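Local coordinates for natterin-like protein (Lethenteron camtschaticum, PDB 6IUL), which acts as a lamprey immune cytotoxin with antitumour activity, a pore-forming protein that joins a jacalin-like lectin domain, which probably binds glycans, to an aerolysin-type toxin module, at the interface of chains A and B. Coordinates in Å, arbitrary orientation; residue numbers count along the deposited sequence, not the author numbering. Chains: chain A/B, Natterin-like protein.

Contact 1: the interface of chains A and B. Residues chain A 120-121, 144-147, 286; chain B 172, 189-191, 247, 249.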
# COMPACT_ATOMS: atom_id res chain seq x y z
N GLY A 120 23.67 -19.53 2.64
CA GLY A 120 23.23 -18.52 3.58
C GLY A 120 21.79 -18.12 3.38
O GLY A 120 20.91 -18.94 3.51
N SER A 121 21.59 -16.84 3.03
CA SER A 121 20.29 -16.33 2.67
C SER A 121 19.92 -16.65 1.23
O SER A 121 18.80 -16.41 0.82
CB SER A 121 20.28 -14.82 2.83
OG SER A 121 21.08 -14.19 1.84
N ASN A 144 24.83 -14.04 4.69
CA ASN A 144 24.31 -15.06 5.60
C ASN A 144 22.82 -14.80 5.85
O ASN A 144 22.30 -13.75 5.50
CB ASN A 144 25.11 -15.06 6.90
CG ASN A 144 26.34 -15.92 6.81
OD1 ASN A 144 26.24 -17.06 6.41
ND2 ASN A 144 27.50 -15.41 7.32
N ALA A 145 22.13 -15.77 6.45
CA ALA A 145 20.72 -15.69 6.65
C ALA A 145 20.35 -14.34 7.33
O ALA A 145 21.01 -13.94 8.30
CB ALA A 145 20.22 -16.83 7.48
N ILE A 146 19.33 -13.68 6.78
CA ILE A 146 19.00 -12.32 7.13
C ILE A 146 17.86 -12.25 8.13
O ILE A 146 16.84 -12.95 7.98
CB ILE A 146 18.61 -11.52 5.88
CG1 ILE A 146 19.86 -11.36 5.01
CG2 ILE A 146 18.03 -10.16 6.24
CD1 ILE A 146 19.56 -10.80 3.60
N LYS A 147 18.05 -11.41 9.16
CA LYS A 147 17.02 -11.12 10.14
C LYS A 147 16.25 -9.87 9.74
O LYS A 147 15.04 -9.85 9.81
CB LYS A 147 17.62 -10.89 11.51
CG LYS A 147 16.59 -10.50 12.56
CD LYS A 147 17.11 -10.43 13.98
CE LYS A 147 15.98 -9.94 14.89
NZ LYS A 147 16.36 -9.83 16.33
N VAL A 286 20.85 -13.18 10.96
CA VAL A 286 20.48 -14.07 12.05
C VAL A 286 21.65 -14.38 12.98
O VAL A 286 21.43 -14.47 14.18
CB VAL A 286 19.94 -15.41 11.47
CG1 VAL A 286 19.67 -16.44 12.55
CG2 VAL A 286 18.66 -15.16 10.73
N LYS B 172 15.71 -23.77 1.42
CA LYS B 172 17.15 -24.02 1.46
C LYS B 172 17.48 -25.46 1.67
O LYS B 172 16.81 -26.15 2.44
CB LYS B 172 17.80 -23.16 2.55
CG LYS B 172 19.30 -23.35 2.72
CD LYS B 172 19.85 -22.34 3.72
CE LYS B 172 21.30 -22.62 4.01
NZ LYS B 172 21.85 -21.50 4.77
N GLU B 189 20.97 -22.20 9.39
CA GLU B 189 20.28 -20.92 9.37
C GLU B 189 19.66 -20.75 8.00
O GLU B 189 20.26 -21.11 7.00
CB GLU B 189 21.27 -19.77 9.50
CG GLU B 189 21.96 -19.62 10.83
CD GLU B 189 22.97 -18.50 10.83
OE1 GLU B 189 23.28 -17.91 9.75
OE2 GLU B 189 23.49 -18.24 11.93
N SER B 190 18.44 -20.20 7.95
CA SER B 190 17.77 -19.92 6.70
C SER B 190 16.84 -18.73 6.87
O SER B 190 16.34 -18.50 7.95
CB SER B 190 16.97 -21.13 6.25
OG SER B 190 16.43 -20.84 4.96
N SER B 191 16.63 -17.98 5.78
CA SER B 191 15.74 -16.85 5.78
C SER B 191 15.05 -16.67 4.43
O SER B 191 15.58 -17.08 3.38
CB SER B 191 16.46 -15.56 6.17
OG SER B 191 17.51 -15.25 5.28
N THR B 247 10.80 -10.67 6.82
CA THR B 247 11.73 -11.73 6.65
C THR B 247 11.53 -12.80 7.74
O THR B 247 11.78 -12.57 8.89
CB THR B 247 13.19 -11.22 6.62
OG1 THR B 247 13.35 -10.26 5.58
CG2 THR B 247 14.12 -12.32 6.34
N THR B 249 12.58 -16.40 9.48
CA THR B 249 13.87 -17.04 9.75
C THR B 249 13.73 -18.35 10.46
O THR B 249 12.70 -18.62 11.08
CB THR B 249 14.83 -16.15 10.60
OG1 THR B 249 14.30 -15.97 11.92
CG2 THR B 249 15.02 -14.80 9.95
O HOH W 1 16.36 -15.46 1.37
O HOH W 2 23.16 -15.35 9.70
O HOH W 3 18.05 -19.23 3.25

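Contact 2: the interface of chains A and B. Residues chain A 74, 76-77, 117-119; chain B 171-174.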
# COMPACT_ATOMS: atom_id res chain seq x y z
N PHE A 74 15.97 -15.81 -5.63
CA PHE A 74 17.25 -16.07 -4.99
C PHE A 74 17.69 -17.51 -5.17
O PHE A 74 17.00 -18.29 -5.80
CB PHE A 74 17.22 -15.67 -3.51
CG PHE A 74 16.19 -16.37 -2.69
CD1 PHE A 74 14.88 -15.87 -2.61
CD2 PHE A 74 16.52 -17.51 -1.96
CE1 PHE A 74 13.93 -16.54 -1.84
CE2 PHE A 74 15.58 -18.17 -1.16
CZ PHE A 74 14.26 -17.69 -1.10
N LYS A 76 18.43 -21.25 -3.89
CA LYS A 76 18.02 -22.20 -2.88
C LYS A 76 19.11 -23.23 -2.56
O LYS A 76 19.27 -23.72 -1.43
CB LYS A 76 16.72 -22.88 -3.36
CG LYS A 76 16.35 -24.16 -2.68
CD LYS A 76 14.96 -24.60 -3.16
CE LYS A 76 15.02 -25.14 -4.57
NZ LYS A 76 13.77 -25.83 -4.91
N SER A 77 19.87 -23.59 -3.58
CA SER A 77 20.96 -24.56 -3.40
C SER A 77 22.02 -24.32 -4.47
O SER A 77 21.73 -23.85 -5.54
CB SER A 77 20.44 -26.00 -3.47
OG SER A 77 19.94 -26.30 -4.75
N ILE A 117 27.00 -26.45 -1.17
CA ILE A 117 27.45 -25.24 -0.54
C ILE A 117 26.33 -24.64 0.35
O ILE A 117 25.13 -24.67 0.01
CB ILE A 117 27.81 -24.21 -1.64
CG1 ILE A 117 28.83 -24.81 -2.62
CG2 ILE A 117 28.31 -22.91 -1.04
CD1 ILE A 117 30.18 -25.21 -2.02
N ASP A 118 26.75 -24.06 1.47
CA ASP A 118 25.89 -23.26 2.30
C ASP A 118 25.63 -21.88 1.63
O ASP A 118 26.49 -21.01 1.63
CB ASP A 118 26.54 -23.06 3.66
CG ASP A 118 25.62 -22.28 4.65
OD1 ASP A 118 24.56 -21.81 4.22
OD2 ASP A 118 25.98 -22.06 5.84
N VAL A 119 24.44 -21.68 1.11
CA VAL A 119 24.10 -20.46 0.44
C VAL A 119 23.64 -19.32 1.34
O VAL A 119 23.28 -18.26 0.88
CB VAL A 119 23.02 -20.67 -0.63
CG1 VAL A 119 23.42 -21.81 -1.57
CG2 VAL A 119 21.67 -20.97 -0.01
N ILE B 171 13.02 -23.73 0.67
CA ILE B 171 13.74 -22.48 0.80
C ILE B 171 15.24 -22.72 0.73
O ILE B 171 16.00 -21.96 0.10
CB ILE B 171 13.40 -21.81 2.14
CG1 ILE B 171 11.94 -21.41 2.14
CG2 ILE B 171 14.26 -20.58 2.34
CD1 ILE B 171 11.42 -21.00 3.50
N LYS B 172 15.71 -23.77 1.42
CA LYS B 172 17.15 -24.02 1.46
C LYS B 172 17.48 -25.46 1.67
O LYS B 172 16.81 -26.15 2.44
CB LYS B 172 17.80 -23.16 2.55
CG LYS B 172 19.30 -23.35 2.72
CD LYS B 172 19.85 -22.34 3.72
CE LYS B 172 21.30 -22.62 4.01
NZ LYS B 172 21.85 -21.50 4.77
N GLU B 173 18.56 -25.90 1.03
CA GLU B 173 19.06 -27.25 1.24
C GLU B 173 20.56 -27.21 1.49
O GLU B 173 21.30 -26.60 0.74
CB GLU B 173 18.76 -28.17 0.05
CG GLU B 173 19.29 -29.61 0.30
CD GLU B 173 18.97 -30.62 -0.78
OE1 GLU B 173 17.94 -30.45 -1.47
OE2 GLU B 173 19.74 -31.60 -0.88
N MET B 174 20.98 -27.90 2.53
CA MET B 174 22.37 -27.96 2.92
C MET B 174 22.69 -29.39 3.35
O MET B 174 21.84 -30.15 3.80
CB MET B 174 22.61 -26.93 4.04
CG MET B 174 24.02 -26.75 4.50
SD MET B 174 25.24 -26.72 3.17
CE MET B 174 26.79 -26.85 4.09
O HOH W 4 22.68 -24.32 1.26
O HOH W 5 23.56 -26.27 -1.38

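Contact 1: the interface of chains A and B
This natterin-like protein of the aerolysin type pairs a jacalin-like lectin domain with a long, strand-rich pore-forming module. In the two-fold pair of the deposited assembly, which may or may not be the biological unit, loops at the lectin-bearing end of chain A, including A:Val286 just after strand 260-285, lie on the pore-forming strands of chain B. The tight part of the patch is the seat of A:Ala145 and A:Ile146 on strand 184-200. B:Ser191 holds OG in the crowded position between its own backbone N and carbonyl carbon (chi1 60°). There OG accepts a nearly straight hydrogen bond from the amide of A:Ile146, with N to OG 2.8 Å. The group bonded here is the main-chain amide; from the isoleucine side chain, CB comes near the same hydroxyl. Beside it the methyl of A:Ala145 packs on the aliphatic stem of B:Glu189, CB to CB 3.7 Å, and against the B:Ser190 backbone. On neighbouring strand 241-256, the methyls of B:Thr247 and B:Thr249 both turn to the carbonyl of A:Ile146. B:Thr249 CG2, anti to its carbonyl carbon, also meets A:Val286 CG2 tip to tip at 3.7 Å.

Toward A:Gly120 and A:Ser121 the fit loosens and water fills in. The extended B:Lys172 brings its ammonium NZ to A:Gly120 O at 3.0 Å, in the carbonyl plane and on a lone pair. The same NZ gives a 2.8 Å bond to B:Glu189 O, almost along that C=O axis, so the neighbouring strand helps position the lysine. Water 3 bridges A:Gly120 O to B:Ser190 OG and the amide of B:Ser191, while water 1 links the carbonyls of A:Ser121 and B:Ser191. On another side of the alanine, water 2 joins A:Ala145 O to the B:Glu189 carboxylate, 2.6 Å from OE1; the acid thus meets chain A through solvent at its tip and directly through its stem.

Contact 2: the interface of chains A and B
An oblique crossing of A:Asp118 and B:Lys172 sets the geometry of this second patch between the lectin-side loops of chain A and the pore-forming module of chain B. A:Asp118 carries CG anti to its backbone N (chi1 -176°), which points the carboxylate at the lysine tip. OD1 and NZ form a salt bridge of 2.8 Å, with the ammonium lying above the carboxylate plane, 26° out of it. The paired charges would be expected to stabilise each other's ionised forms.

B:Met174 comes to the same aspartate along its backbone and CB. Its chain bends at chi2 (42°), laying SD 3.6 Å from A:Asp118 CA, while the terminal methyl CE touches A:Asp118 CB. The aspartate is thus met by charge at its tip and by thioether at its root. Between these side chains and A:Lys76, contact passes through the main chain: B:Glu173 O is linked to A:Ile117 O by waters 4 and 5, and water 4 also meets the amide of A:Val119. A weak hydrogen bond runs from B:Glu173 N to A:Lys76 O, and the aliphatic CG of A:Lys76 lies 3.6 Å from B:Ile171 O.

All four chain B residues belong to strand 166-178; their partners lie around the start of strand 77-82, and at the end of strand 114-117 and in the loop after it, in the lectin domain.

Contacts 1 and 2 are adjoining patches of one interface, the centres of their C-alpha atoms about 10 Å apart. B:Lys172 belongs to both, its single ammonium group serving the loop that follows strand 114-117 at two points. From there contact 2 continues along strand 166-178, whereas contact 1 spreads over strands 184-200 and 241-256. Loops at the lectin-bearing end of one chain thus cover several strands of its partner's pore-forming module. Two-fold symmetry repeats both patches at the opposite end of the pair, which may be a soluble form preceding pore assembly or a product of crystal packing; the structure alone does not show which.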